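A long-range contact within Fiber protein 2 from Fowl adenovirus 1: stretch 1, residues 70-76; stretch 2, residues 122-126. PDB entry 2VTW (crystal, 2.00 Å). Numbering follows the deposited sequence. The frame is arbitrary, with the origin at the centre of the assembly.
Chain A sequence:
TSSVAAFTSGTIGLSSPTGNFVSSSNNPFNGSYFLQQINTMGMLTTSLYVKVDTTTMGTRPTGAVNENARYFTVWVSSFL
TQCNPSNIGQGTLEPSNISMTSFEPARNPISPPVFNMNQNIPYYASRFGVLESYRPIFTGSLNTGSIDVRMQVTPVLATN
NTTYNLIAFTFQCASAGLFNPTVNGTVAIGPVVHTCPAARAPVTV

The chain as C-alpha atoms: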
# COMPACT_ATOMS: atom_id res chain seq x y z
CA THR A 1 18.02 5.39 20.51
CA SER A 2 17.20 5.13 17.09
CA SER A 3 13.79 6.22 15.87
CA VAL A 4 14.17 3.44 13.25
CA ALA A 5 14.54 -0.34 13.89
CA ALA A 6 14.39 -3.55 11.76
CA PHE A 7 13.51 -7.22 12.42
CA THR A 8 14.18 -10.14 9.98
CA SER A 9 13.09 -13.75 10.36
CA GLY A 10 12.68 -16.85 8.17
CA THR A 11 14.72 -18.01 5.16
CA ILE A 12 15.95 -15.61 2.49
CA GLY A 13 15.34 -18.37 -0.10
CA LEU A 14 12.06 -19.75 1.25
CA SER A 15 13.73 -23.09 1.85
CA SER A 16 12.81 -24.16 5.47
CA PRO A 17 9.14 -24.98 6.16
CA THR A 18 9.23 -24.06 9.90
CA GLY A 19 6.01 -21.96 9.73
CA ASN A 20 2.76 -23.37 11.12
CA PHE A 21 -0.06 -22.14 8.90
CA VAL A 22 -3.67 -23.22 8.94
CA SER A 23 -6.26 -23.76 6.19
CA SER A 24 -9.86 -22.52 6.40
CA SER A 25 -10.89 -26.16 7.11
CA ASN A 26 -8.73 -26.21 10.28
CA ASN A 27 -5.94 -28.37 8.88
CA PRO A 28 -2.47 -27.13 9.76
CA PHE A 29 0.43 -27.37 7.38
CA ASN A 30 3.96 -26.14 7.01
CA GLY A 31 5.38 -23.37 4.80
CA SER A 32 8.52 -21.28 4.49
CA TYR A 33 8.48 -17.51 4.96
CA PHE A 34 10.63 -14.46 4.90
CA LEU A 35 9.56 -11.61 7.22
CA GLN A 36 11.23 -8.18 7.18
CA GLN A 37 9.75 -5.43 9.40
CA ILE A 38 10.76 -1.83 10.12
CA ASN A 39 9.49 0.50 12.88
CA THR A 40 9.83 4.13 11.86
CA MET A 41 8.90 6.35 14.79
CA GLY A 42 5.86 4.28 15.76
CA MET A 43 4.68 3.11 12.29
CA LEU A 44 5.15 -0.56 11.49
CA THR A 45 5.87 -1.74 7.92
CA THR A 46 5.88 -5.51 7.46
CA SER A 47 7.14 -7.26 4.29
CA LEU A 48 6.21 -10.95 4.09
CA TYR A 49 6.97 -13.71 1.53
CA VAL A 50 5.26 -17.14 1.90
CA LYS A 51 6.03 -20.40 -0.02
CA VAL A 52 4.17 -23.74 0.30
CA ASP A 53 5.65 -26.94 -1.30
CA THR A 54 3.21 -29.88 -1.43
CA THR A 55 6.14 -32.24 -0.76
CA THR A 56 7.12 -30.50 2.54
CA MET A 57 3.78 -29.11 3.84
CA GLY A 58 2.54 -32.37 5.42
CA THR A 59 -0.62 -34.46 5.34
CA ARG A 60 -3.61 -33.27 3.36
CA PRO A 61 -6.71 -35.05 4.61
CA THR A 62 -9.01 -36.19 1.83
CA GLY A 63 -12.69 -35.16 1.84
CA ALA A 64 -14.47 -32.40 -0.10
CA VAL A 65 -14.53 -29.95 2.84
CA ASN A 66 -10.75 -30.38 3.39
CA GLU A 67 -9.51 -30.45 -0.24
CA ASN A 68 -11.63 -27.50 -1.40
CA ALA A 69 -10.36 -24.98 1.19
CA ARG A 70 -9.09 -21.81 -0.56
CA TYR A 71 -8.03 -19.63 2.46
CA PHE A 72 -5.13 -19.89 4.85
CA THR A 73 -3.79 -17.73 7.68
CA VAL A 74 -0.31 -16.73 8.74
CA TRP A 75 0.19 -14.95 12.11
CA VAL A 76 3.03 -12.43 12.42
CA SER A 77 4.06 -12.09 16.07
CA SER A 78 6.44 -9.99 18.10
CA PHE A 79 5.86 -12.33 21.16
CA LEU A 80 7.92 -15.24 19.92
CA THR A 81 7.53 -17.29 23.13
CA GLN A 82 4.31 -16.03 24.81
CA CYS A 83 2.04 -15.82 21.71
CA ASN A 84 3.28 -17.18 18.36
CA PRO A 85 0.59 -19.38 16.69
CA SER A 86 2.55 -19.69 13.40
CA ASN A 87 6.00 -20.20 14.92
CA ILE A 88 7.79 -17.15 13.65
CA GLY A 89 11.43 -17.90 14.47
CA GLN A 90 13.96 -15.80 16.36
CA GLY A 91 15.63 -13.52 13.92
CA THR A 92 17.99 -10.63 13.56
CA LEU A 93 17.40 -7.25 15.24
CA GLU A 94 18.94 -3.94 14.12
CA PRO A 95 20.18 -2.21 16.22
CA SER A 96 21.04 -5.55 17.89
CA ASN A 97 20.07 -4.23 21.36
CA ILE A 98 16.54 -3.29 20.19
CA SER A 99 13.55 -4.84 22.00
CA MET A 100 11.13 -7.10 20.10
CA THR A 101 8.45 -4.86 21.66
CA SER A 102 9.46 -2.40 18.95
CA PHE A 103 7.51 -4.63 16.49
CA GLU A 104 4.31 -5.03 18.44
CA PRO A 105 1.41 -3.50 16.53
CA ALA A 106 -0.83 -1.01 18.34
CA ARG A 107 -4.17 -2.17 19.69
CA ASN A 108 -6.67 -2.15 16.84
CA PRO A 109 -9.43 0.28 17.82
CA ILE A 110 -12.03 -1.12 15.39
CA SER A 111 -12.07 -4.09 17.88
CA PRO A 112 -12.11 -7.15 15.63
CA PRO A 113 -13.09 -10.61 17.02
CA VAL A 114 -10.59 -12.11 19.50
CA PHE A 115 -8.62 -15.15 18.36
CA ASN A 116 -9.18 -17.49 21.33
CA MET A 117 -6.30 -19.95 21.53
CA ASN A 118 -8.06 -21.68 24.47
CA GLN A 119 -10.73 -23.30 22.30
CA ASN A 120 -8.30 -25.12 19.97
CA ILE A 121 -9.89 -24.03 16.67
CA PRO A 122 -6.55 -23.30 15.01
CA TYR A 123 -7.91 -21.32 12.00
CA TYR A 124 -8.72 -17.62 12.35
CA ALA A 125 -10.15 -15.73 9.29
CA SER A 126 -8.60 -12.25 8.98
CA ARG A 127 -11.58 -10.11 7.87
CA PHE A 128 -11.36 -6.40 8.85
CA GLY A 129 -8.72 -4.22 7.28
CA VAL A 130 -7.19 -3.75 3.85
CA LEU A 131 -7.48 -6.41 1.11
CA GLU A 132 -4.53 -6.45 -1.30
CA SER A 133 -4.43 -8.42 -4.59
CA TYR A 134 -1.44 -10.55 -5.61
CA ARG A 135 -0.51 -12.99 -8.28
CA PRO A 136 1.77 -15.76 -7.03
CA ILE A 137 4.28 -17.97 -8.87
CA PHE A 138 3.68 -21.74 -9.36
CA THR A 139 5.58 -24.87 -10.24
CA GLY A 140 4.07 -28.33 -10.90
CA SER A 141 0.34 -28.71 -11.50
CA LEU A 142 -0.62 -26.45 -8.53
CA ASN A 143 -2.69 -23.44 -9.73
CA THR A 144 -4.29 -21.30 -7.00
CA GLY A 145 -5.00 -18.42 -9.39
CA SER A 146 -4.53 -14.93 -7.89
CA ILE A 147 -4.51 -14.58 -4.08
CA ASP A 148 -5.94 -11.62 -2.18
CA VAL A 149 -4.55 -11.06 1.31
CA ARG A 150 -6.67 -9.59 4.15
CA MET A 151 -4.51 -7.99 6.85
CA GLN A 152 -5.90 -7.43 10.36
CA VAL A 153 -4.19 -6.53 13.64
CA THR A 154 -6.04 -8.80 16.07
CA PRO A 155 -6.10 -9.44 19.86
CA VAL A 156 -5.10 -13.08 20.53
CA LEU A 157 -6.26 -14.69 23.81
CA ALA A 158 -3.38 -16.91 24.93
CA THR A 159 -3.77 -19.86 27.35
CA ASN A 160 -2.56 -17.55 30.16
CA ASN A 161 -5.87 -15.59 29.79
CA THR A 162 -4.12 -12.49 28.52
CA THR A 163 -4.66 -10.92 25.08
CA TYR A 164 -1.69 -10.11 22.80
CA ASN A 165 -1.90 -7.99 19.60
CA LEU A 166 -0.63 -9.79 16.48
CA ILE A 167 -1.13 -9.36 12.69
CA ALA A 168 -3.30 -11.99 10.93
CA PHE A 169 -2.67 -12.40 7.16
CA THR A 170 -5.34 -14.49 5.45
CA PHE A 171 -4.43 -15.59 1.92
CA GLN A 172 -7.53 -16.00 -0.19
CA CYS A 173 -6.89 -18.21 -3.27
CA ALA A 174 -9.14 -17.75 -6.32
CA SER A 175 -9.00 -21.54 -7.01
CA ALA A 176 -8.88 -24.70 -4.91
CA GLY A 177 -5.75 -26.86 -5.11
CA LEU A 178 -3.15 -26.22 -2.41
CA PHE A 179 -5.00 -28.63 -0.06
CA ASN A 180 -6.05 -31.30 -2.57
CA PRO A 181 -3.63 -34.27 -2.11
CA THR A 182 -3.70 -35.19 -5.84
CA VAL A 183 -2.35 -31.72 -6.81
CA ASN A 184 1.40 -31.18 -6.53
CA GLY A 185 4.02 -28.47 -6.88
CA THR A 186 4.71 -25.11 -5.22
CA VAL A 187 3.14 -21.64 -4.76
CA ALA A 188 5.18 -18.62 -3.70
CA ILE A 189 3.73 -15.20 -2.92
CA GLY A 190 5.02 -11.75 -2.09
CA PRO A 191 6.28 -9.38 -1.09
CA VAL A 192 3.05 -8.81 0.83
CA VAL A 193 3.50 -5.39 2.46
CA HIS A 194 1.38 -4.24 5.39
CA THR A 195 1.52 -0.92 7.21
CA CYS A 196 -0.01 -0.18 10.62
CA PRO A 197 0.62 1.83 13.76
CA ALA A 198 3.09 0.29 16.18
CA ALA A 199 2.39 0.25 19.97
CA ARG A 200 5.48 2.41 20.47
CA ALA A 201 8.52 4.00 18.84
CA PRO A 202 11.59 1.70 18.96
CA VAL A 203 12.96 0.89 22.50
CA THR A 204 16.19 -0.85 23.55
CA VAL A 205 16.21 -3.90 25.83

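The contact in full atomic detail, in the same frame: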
# COMPACT_ATOMS: atom_id res chain seq x y z
N ARG A 70 -9.87 -22.79 0.21
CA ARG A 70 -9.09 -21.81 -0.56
C ARG A 70 -8.30 -20.79 0.30
O ARG A 70 -7.36 -20.16 -0.20
CB ARG A 70 -10.03 -21.08 -1.53
CG ARG A 70 -10.54 -21.99 -2.65
CD ARG A 70 -11.40 -21.29 -3.67
NE ARG A 70 -12.68 -20.79 -3.15
CZ ARG A 70 -13.00 -19.51 -2.94
NH1 ARG A 70 -12.15 -18.50 -3.17
NH2 ARG A 70 -14.21 -19.21 -2.48
N TYR A 71 -8.66 -20.64 1.58
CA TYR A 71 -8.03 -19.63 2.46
C TYR A 71 -7.03 -20.26 3.39
O TYR A 71 -7.17 -21.41 3.77
CB TYR A 71 -9.04 -18.88 3.30
CG TYR A 71 -10.04 -18.02 2.56
CD1 TYR A 71 -10.20 -18.07 1.17
CD2 TYR A 71 -10.87 -17.18 3.27
CE1 TYR A 71 -11.14 -17.27 0.53
CE2 TYR A 71 -11.81 -16.42 2.64
CZ TYR A 71 -11.93 -16.45 1.28
OH TYR A 71 -12.88 -15.65 0.70
N PHE A 72 -6.00 -19.50 3.76
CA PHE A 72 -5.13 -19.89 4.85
C PHE A 72 -4.53 -18.68 5.55
O PHE A 72 -4.34 -17.62 4.93
CB PHE A 72 -4.05 -20.88 4.39
CG PHE A 72 -2.97 -20.29 3.52
CD1 PHE A 72 -1.86 -19.69 4.08
CD2 PHE A 72 -3.04 -20.42 2.14
CE1 PHE A 72 -0.86 -19.18 3.30
CE2 PHE A 72 -2.03 -19.92 1.33
CZ PHE A 72 -0.93 -19.31 1.91
N THR A 73 -4.22 -18.85 6.83
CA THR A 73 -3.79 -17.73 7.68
C THR A 73 -2.38 -17.93 8.17
O THR A 73 -1.98 -19.04 8.56
CB THR A 73 -4.75 -17.54 8.87
OG1 THR A 73 -6.07 -17.32 8.38
CG2 THR A 73 -4.32 -16.38 9.80
N VAL A 74 -1.62 -16.84 8.13
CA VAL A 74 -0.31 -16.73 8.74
C VAL A 74 -0.38 -15.60 9.81
O VAL A 74 -0.90 -14.51 9.55
CB VAL A 74 0.77 -16.42 7.68
CG1 VAL A 74 2.15 -16.15 8.34
CG2 VAL A 74 0.87 -17.57 6.70
N TRP A 75 0.10 -15.91 11.01
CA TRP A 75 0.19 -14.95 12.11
C TRP A 75 1.59 -14.38 12.21
O TRP A 75 2.54 -15.13 12.34
CB TRP A 75 -0.16 -15.64 13.44
CG TRP A 75 -1.61 -15.84 13.58
CD1 TRP A 75 -2.31 -16.96 13.30
CD2 TRP A 75 -2.57 -14.86 14.03
NE1 TRP A 75 -3.65 -16.75 13.54
CE2 TRP A 75 -3.83 -15.47 13.98
CE3 TRP A 75 -2.48 -13.53 14.43
CZ2 TRP A 75 -4.99 -14.79 14.35
CZ3 TRP A 75 -3.62 -12.87 14.79
CH2 TRP A 75 -4.86 -13.49 14.76
N VAL A 76 1.74 -13.06 12.11
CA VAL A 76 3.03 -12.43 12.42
C VAL A 76 2.98 -11.94 13.87
O VAL A 76 2.03 -11.23 14.27
CB VAL A 76 3.40 -11.28 11.47
CG1 VAL A 76 4.62 -10.53 11.97
CG2 VAL A 76 3.66 -11.85 10.08
N PRO A 122 -7.81 -23.96 15.36
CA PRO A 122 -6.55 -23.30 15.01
C PRO A 122 -6.62 -22.30 13.84
O PRO A 122 -5.66 -21.57 13.63
CB PRO A 122 -5.64 -24.48 14.65
CG PRO A 122 -6.55 -25.49 14.11
CD PRO A 122 -7.88 -25.32 14.79
N TYR A 123 -7.72 -22.29 13.08
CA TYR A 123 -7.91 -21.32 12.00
C TYR A 123 -8.69 -20.06 12.43
O TYR A 123 -9.83 -20.13 12.92
CB TYR A 123 -8.60 -21.94 10.79
CG TYR A 123 -8.95 -20.96 9.69
CD1 TYR A 123 -7.96 -20.46 8.84
CD2 TYR A 123 -10.26 -20.56 9.48
CE1 TYR A 123 -8.28 -19.57 7.79
CE2 TYR A 123 -10.60 -19.66 8.45
CZ TYR A 123 -9.60 -19.17 7.62
OH TYR A 123 -9.93 -18.30 6.62
N TYR A 124 -8.05 -18.91 12.22
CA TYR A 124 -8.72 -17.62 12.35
C TYR A 124 -8.75 -16.92 10.97
O TYR A 124 -7.71 -16.78 10.33
CB TYR A 124 -7.96 -16.77 13.36
CG TYR A 124 -8.59 -15.41 13.59
CD1 TYR A 124 -9.67 -15.27 14.45
CD2 TYR A 124 -8.11 -14.27 12.95
CE1 TYR A 124 -10.26 -14.04 14.67
CE2 TYR A 124 -8.71 -13.03 13.16
CZ TYR A 124 -9.77 -12.94 14.02
OH TYR A 124 -10.37 -11.73 14.26
N ALA A 125 -9.95 -16.50 10.54
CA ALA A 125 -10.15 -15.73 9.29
C ALA A 125 -9.96 -14.23 9.54
O ALA A 125 -10.81 -13.59 10.15
CB ALA A 125 -11.56 -15.96 8.75
N SER A 126 -8.83 -13.70 9.09
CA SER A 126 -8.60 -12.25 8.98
C SER A 126 -9.68 -11.64 8.10
O SER A 126 -9.85 -12.05 6.95
CB SER A 126 -7.22 -12.01 8.39
OG SER A 126 -6.83 -10.66 8.46
O HOH W 1 -5.25 -19.21 12.36

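Two tyrosines and a threonine dominate this small contact, in which the strand of residues 71-76 lies against a segment without regular secondary structure. The two stretches bury 287 Å² between them, counting both sides, and the most heavily covered residues are Tyr-123, Tyr-124 and Thr-73. The backbones come nearest at Thr-73 and Tyr-124, whose CA atoms are 6.8 Å apart. Side chains therefore fill most of the space between the stretches, and the polar links that cross it run through a side-chain hydroxyl and a water rather than through a ladder of backbone hydrogen bonds.

Tyr-123 gives up the most surface. Its CA-to-CB bond points sideways to the strand, but with chi1 at 174° (t) the ring extends far enough for its end to come nearer. It runs along the start of the strand: Tyr-123 CE1 lies 3.2 Å from Thr-73 OG1 and 4.3 Å from Phe-72 CA, while Tyr-123 OH comes within 3.5 Å of Tyr-71 CB. A long, flat side chain suits this place, since one ring can touch three consecutive residues. The hydroxyl approaches Tyr-71 at the edge of that residue's ring, near its plane, and the contact there is one of packing. Phe-72 contributes little with its side chain, because its CA-to-CB bond points away from the other stretch; what meets the tyrosine ring is its backbone. The alternation is that of an extended strand, with the CA-to-CB bonds of Tyr-71 and Thr-73 directed toward the partner and that of Phe-72 directed away.

Thr-73 supplies the direct hydrogen bond of the contact. Its hydroxyl OG1 donates to the carbonyl oxygen O of Tyr-124 at 2.6 Å, a short distance. Threonine fits well here: the side chain is compact, its CA-to-CB bond points toward the other stretch, and the m rotamer (chi1 -58°) places the hydroxyl within reach of a carbonyl that belongs to a segment outside any regular strand. The residue is buried, where a polar group gains from having a partner.

The CA-to-CB bond of Tyr-124 also points toward the strand, and the near side of its ring meets that of Trp-75. The closest atoms, Trp-75 CZ2 and Tyr-124 CD2, are 3.5 Å apart, at van der Waals contact. The tyrosine ring and the six-membered ring of the tryptophan have centroids 5.5 Å apart and planes inclined at 42°, an oblique pairing. The CA-to-CB bond of Trp-75 points sideways, and it is the breadth of the indole that carries its end across to the tyrosine.

The indole nitrogen is served by a water. Trp-75 NE1 donates to this water's oxygen at 3.2 Å, and Tyr-124 N does so at 2.8 Å; the water in turn donates to Pro-122 O, with its oxygen 2.7 Å from that atom. One molecule thus joins the tryptophan to two backbone groups of the facing segment, while the rings of Trp-75 and Tyr-124 pack alongside.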